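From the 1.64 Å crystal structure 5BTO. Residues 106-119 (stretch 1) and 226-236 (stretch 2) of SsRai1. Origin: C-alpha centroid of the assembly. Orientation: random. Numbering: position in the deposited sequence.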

# COMPACT_ATOMS: atom_id res chain seq x y z
N LYS A 106 -17.72 -24.60 17.93
CA LYS A 106 -16.95 -24.28 16.73
C LYS A 106 -15.50 -24.00 17.09
O LYS A 106 -15.22 -23.50 18.18
CB LYS A 106 -17.57 -23.09 15.99
CG LYS A 106 -17.37 -21.74 16.66
CD LYS A 106 -18.10 -20.62 15.91
CE LYS A 106 -17.91 -19.28 16.61
NZ LYS A 106 -18.73 -18.20 15.98
N VAL A 107 -14.58 -24.33 16.18
CA VAL A 107 -13.17 -24.08 16.41
C VAL A 107 -12.94 -22.58 16.60
O VAL A 107 -13.58 -21.74 15.94
CB VAL A 107 -12.31 -24.62 15.23
CG1 VAL A 107 -12.68 -23.92 13.93
CG2 VAL A 107 -10.82 -24.45 15.52
N ASN A 108 -12.03 -22.24 17.51
CA ASN A 108 -11.82 -20.85 17.89
C ASN A 108 -10.80 -20.15 17.01
O ASN A 108 -9.68 -19.89 17.43
CB ASN A 108 -11.37 -20.77 19.35
CG ASN A 108 -11.22 -19.35 19.83
OD1 ASN A 108 -12.00 -18.47 19.47
ND2 ASN A 108 -10.19 -19.11 20.64
N VAL A 109 -11.20 -19.86 15.77
CA VAL A 109 -10.36 -19.10 14.83
C VAL A 109 -11.18 -18.08 14.06
O VAL A 109 -12.42 -18.13 14.07
CB VAL A 109 -9.64 -20.02 13.81
CG1 VAL A 109 -8.75 -21.03 14.53
CG2 VAL A 109 -10.64 -20.72 12.91
N ASP A 110 -10.48 -17.17 13.39
CA ASP A 110 -11.11 -16.15 12.57
C ASP A 110 -11.19 -16.57 11.11
O ASP A 110 -12.11 -16.17 10.39
CB ASP A 110 -10.32 -14.85 12.65
CG ASP A 110 -10.23 -14.31 14.06
OD1 ASP A 110 -11.29 -13.99 14.63
OD2 ASP A 110 -9.10 -14.19 14.61
N ILE A 111 -10.21 -17.35 10.67
CA ILE A 111 -10.11 -17.72 9.26
C ILE A 111 -9.85 -19.22 9.12
O ILE A 111 -9.07 -19.79 9.87
CB ILE A 111 -8.94 -16.96 8.57
CG1 ILE A 111 -9.18 -15.45 8.58
CG2 ILE A 111 -8.74 -17.46 7.13
CD1 ILE A 111 -7.93 -14.66 8.20
N ILE A 112 -10.52 -19.85 8.15
CA ILE A 112 -10.36 -21.28 7.88
C ILE A 112 -9.97 -21.43 6.41
O ILE A 112 -10.71 -20.98 5.53
CB ILE A 112 -11.68 -22.04 8.16
CG1 ILE A 112 -11.97 -22.03 9.67
CG2 ILE A 112 -11.63 -23.48 7.60
CD1 ILE A 112 -13.41 -22.38 10.03
N THR A 113 -8.81 -22.03 6.12
CA THR A 113 -8.35 -22.08 4.75
C THR A 113 -7.25 -23.11 4.56
O THR A 113 -6.97 -23.90 5.47
CB THR A 113 -7.85 -20.68 4.30
OG1 THR A 113 -7.63 -20.65 2.88
CG2 THR A 113 -6.57 -20.30 5.03
N TYR A 114 -6.66 -23.13 3.37
CA TYR A 114 -5.57 -24.04 3.05
C TYR A 114 -4.22 -23.33 3.04
O TYR A 114 -4.09 -22.19 2.58
CB TYR A 114 -5.80 -24.70 1.68
CG TYR A 114 -6.68 -25.92 1.70
CD1 TYR A 114 -6.16 -27.17 2.04
CD2 TYR A 114 -8.02 -25.85 1.38
CE1 TYR A 114 -6.96 -28.29 2.07
CE2 TYR A 114 -8.83 -26.97 1.40
CZ TYR A 114 -8.30 -28.19 1.75
OH TYR A 114 -9.09 -29.32 1.78
N ARG A 115 -3.19 -24.04 3.48
CA ARG A 115 -1.83 -23.51 3.53
C ARG A 115 -1.35 -22.99 2.20
O ARG A 115 -0.69 -21.96 2.14
CB ARG A 115 -0.85 -24.59 4.01
CG ARG A 115 0.61 -24.27 3.67
CD ARG A 115 1.54 -25.48 3.75
NE ARG A 115 1.38 -26.43 2.65
CZ ARG A 115 1.55 -27.74 2.78
NH1 ARG A 115 1.88 -28.26 3.96
NH2 ARG A 115 1.39 -28.54 1.73
N GLY A 116 -1.67 -23.71 1.12
CA GLY A 116 -1.17 -23.35 -0.19
C GLY A 116 -1.68 -21.99 -0.63
O GLY A 116 -0.99 -21.24 -1.31
N LEU A 117 -2.90 -21.65 -0.22
CA LEU A 117 -3.48 -20.37 -0.61
C LEU A 117 -2.78 -19.24 0.15
O LEU A 117 -2.55 -18.16 -0.40
CB LEU A 117 -4.98 -20.35 -0.34
CG LEU A 117 -5.76 -21.50 -1.00
CD1 LEU A 117 -7.25 -21.43 -0.64
CD2 LEU A 117 -5.56 -21.49 -2.52
N MET A 118 -2.45 -19.48 1.41
CA MET A 118 -1.76 -18.48 2.21
C MET A 118 -0.31 -18.32 1.75
O MET A 118 0.23 -17.22 1.75
CB MET A 118 -1.85 -18.79 3.71
CG MET A 118 -3.29 -18.84 4.23
SD MET A 118 -4.20 -17.28 4.00
CE MET A 118 -5.13 -17.63 2.52
N THR A 119 0.30 -19.42 1.33
CA THR A 119 1.63 -19.36 0.74
C THR A 119 1.66 -18.45 -0.50
O THR A 119 2.62 -17.69 -0.70
CB THR A 119 2.12 -20.77 0.34
OG1 THR A 119 2.20 -21.60 1.51
CG2 THR A 119 3.49 -20.69 -0.32
N GLY A 226 -0.31 -11.79 13.62
CA GLY A 226 -0.80 -10.62 14.32
C GLY A 226 -1.90 -11.00 15.30
O GLY A 226 -1.70 -11.88 16.15
N GLU A 227 -3.05 -10.34 15.19
CA GLU A 227 -4.18 -10.62 16.08
C GLU A 227 -5.12 -11.69 15.53
O GLU A 227 -6.08 -12.09 16.20
CB GLU A 227 -4.98 -9.34 16.33
CG GLU A 227 -4.23 -8.34 17.16
CD GLU A 227 -3.84 -8.91 18.49
OE1 GLU A 227 -4.74 -9.10 19.34
OE2 GLU A 227 -2.65 -9.20 18.70
N ALA A 228 -4.85 -12.15 14.31
CA ALA A 228 -5.73 -13.10 13.63
C ALA A 228 -5.42 -14.54 14.05
O ALA A 228 -4.27 -14.94 14.09
CB ALA A 228 -5.58 -12.97 12.11
N LYS A 229 -6.47 -15.31 14.33
CA LYS A 229 -6.35 -16.74 14.58
C LYS A 229 -6.79 -17.48 13.32
O LYS A 229 -7.79 -17.13 12.71
CB LYS A 229 -7.23 -17.16 15.76
CG LYS A 229 -6.88 -16.49 17.07
CD LYS A 229 -7.78 -17.01 18.19
CE LYS A 229 -7.47 -16.36 19.52
NZ LYS A 229 -7.83 -14.91 19.51
N MET A 230 -6.03 -18.49 12.92
CA MET A 230 -6.30 -19.16 11.65
C MET A 230 -6.21 -20.68 11.77
O MET A 230 -5.41 -21.20 12.54
CB MET A 230 -5.33 -18.67 10.57
CG MET A 230 -5.40 -17.15 10.39
SD MET A 230 -4.16 -16.48 9.26
CE MET A 230 -4.81 -17.03 7.69
N LEU A 231 -7.07 -21.36 11.03
CA LEU A 231 -6.99 -22.81 10.88
C LEU A 231 -6.44 -23.04 9.48
O LEU A 231 -6.99 -22.51 8.50
CB LEU A 231 -8.39 -23.43 11.02
CG LEU A 231 -8.48 -24.95 11.15
CD1 LEU A 231 -7.89 -25.40 12.49
CD2 LEU A 231 -9.90 -25.47 11.04
N LEU A 232 -5.32 -23.76 9.37
CA LEU A 232 -4.73 -24.03 8.06
C LEU A 232 -4.60 -25.52 7.81
O LEU A 232 -4.05 -26.26 8.65
CB LEU A 232 -3.31 -23.44 7.96
CG LEU A 232 -3.05 -21.95 8.06
CD1 LEU A 232 -1.57 -21.67 7.73
CD2 LEU A 232 -3.97 -21.23 7.10
N ALA A 233 -5.07 -25.97 6.65
CA ALA A 233 -4.90 -27.37 6.25
C ALA A 233 -3.74 -27.46 5.25
O ALA A 233 -3.66 -26.65 4.31
CB ALA A 233 -6.18 -27.89 5.64
N GLY A 234 -2.86 -28.44 5.43
CA GLY A 234 -1.73 -28.59 4.54
C GLY A 234 -1.23 -30.02 4.42
O GLY A 234 -1.12 -30.73 5.41
N GLU A 235 -0.91 -30.43 3.19
CA GLU A 235 -0.28 -31.74 2.99
C GLU A 235 1.09 -31.80 3.64
O GLU A 235 1.87 -30.84 3.59
CB GLU A 235 -0.15 -32.09 1.50
CG GLU A 235 0.35 -33.53 1.29
CD GLU A 235 0.48 -33.94 -0.16
OE1 GLU A 235 0.16 -33.12 -1.04
OE2 GLU A 235 0.90 -35.10 -0.41
N VAL A 236 1.38 -32.94 4.25
CA VAL A 236 2.64 -33.20 4.92
C VAL A 236 3.25 -34.44 4.29
O VAL A 236 2.56 -35.44 4.09
CB VAL A 236 2.42 -33.41 6.43
CG1 VAL A 236 3.62 -34.11 7.09
CG2 VAL A 236 2.09 -32.07 7.12

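Two segments of SsRai1, more than a hundred residues apart in sequence, meet as neighbouring parallel β-strands, 111-114 beside the strand that begins at A228; the strand axes diverge by only 12° and approach to 4.7 Å. Together the stretches bury 887 Å², and the residues most covered by the contact are L231, R115 and K229.

L231 lies at the middle of the ladder. Its backbone bonds to the residues before and after I112, its bridge partner, as parallel pairing requires: L231 N donates to I111 O (2.8 Å, nearly linear at 172°), and T113 N donates to L231 O (3.0 Å). The same pattern repeats one step on, where A233 N donates to T113 O (3.0 Å) and R115 N to A233 O (2.8 Å). Between these bonds, the CA-H groups of M230 and L232 point at carbonyls already in use, with M230 CA 3.4 Å from I111 O and L232 CA 3.4 Å from T113 O. The L231 side chain shares a sheet face with I112, Y114 and A233. Its CB packs against I112 CG1 (4.1 Å) and V109 CG2 (4.0 Å), and its CD2 reaches V107 CG1 (4.3 Å), so aliphatic groups from the loop and the strand gather round one leucine. Farther along this face, Y114 CD1 rests 3.7 Å from A233 CB, an apolar contact with a small methyl group.

The other face carries I111, T113, M230 and L232. Here I111 CD1 meets M230 CE (4.0 Å), and T113 CG2 approaches L232 CD2 (3.5 Å). M118, from the helix that follows the first strand, adds to this layer: its SD lies 3.7 Å from M230 CE and its CG 3.8 Å from L232 CD2. The helix runs across the second strand, at 102° to it, and the CA-to-CB bond of M118 points toward that strand.

K229 anchors the start of the pairing. Its carbonyl O accepts from both D110 N (2.8 Å) and I111 N (3.2 Å), while its own amide N donates to the carboxylate oxygen D110 OD2 (2.9 Å, 175°). The D110 side chain thereby takes the place of a backbone acceptor just before the regular ladder begins. The lysine's aliphatic stem covers the loop, with CD 3.5 Å from N108 O and 4.0 Å from N108 ND2.

R115 closes the other end. Beyond its backbone bond to A233, its side chain, t at chi1 and chi2 and bent at chi3, reaches forward alongside the second strand, so that NH1 (2.6 Å) and NH2 (3.0 Å) both donate to E235 O, a forked arrangement in which one carbonyl at the guanidinium edge receives two N-H groups. One face of the guanidinium lies over G234, with NH1 3.6 Å from G234 C. The absence of a side chain there matters: an ideal CB on G234 would fall 2.7 Å from R115 NH1, a clash with the arginine as it is placed.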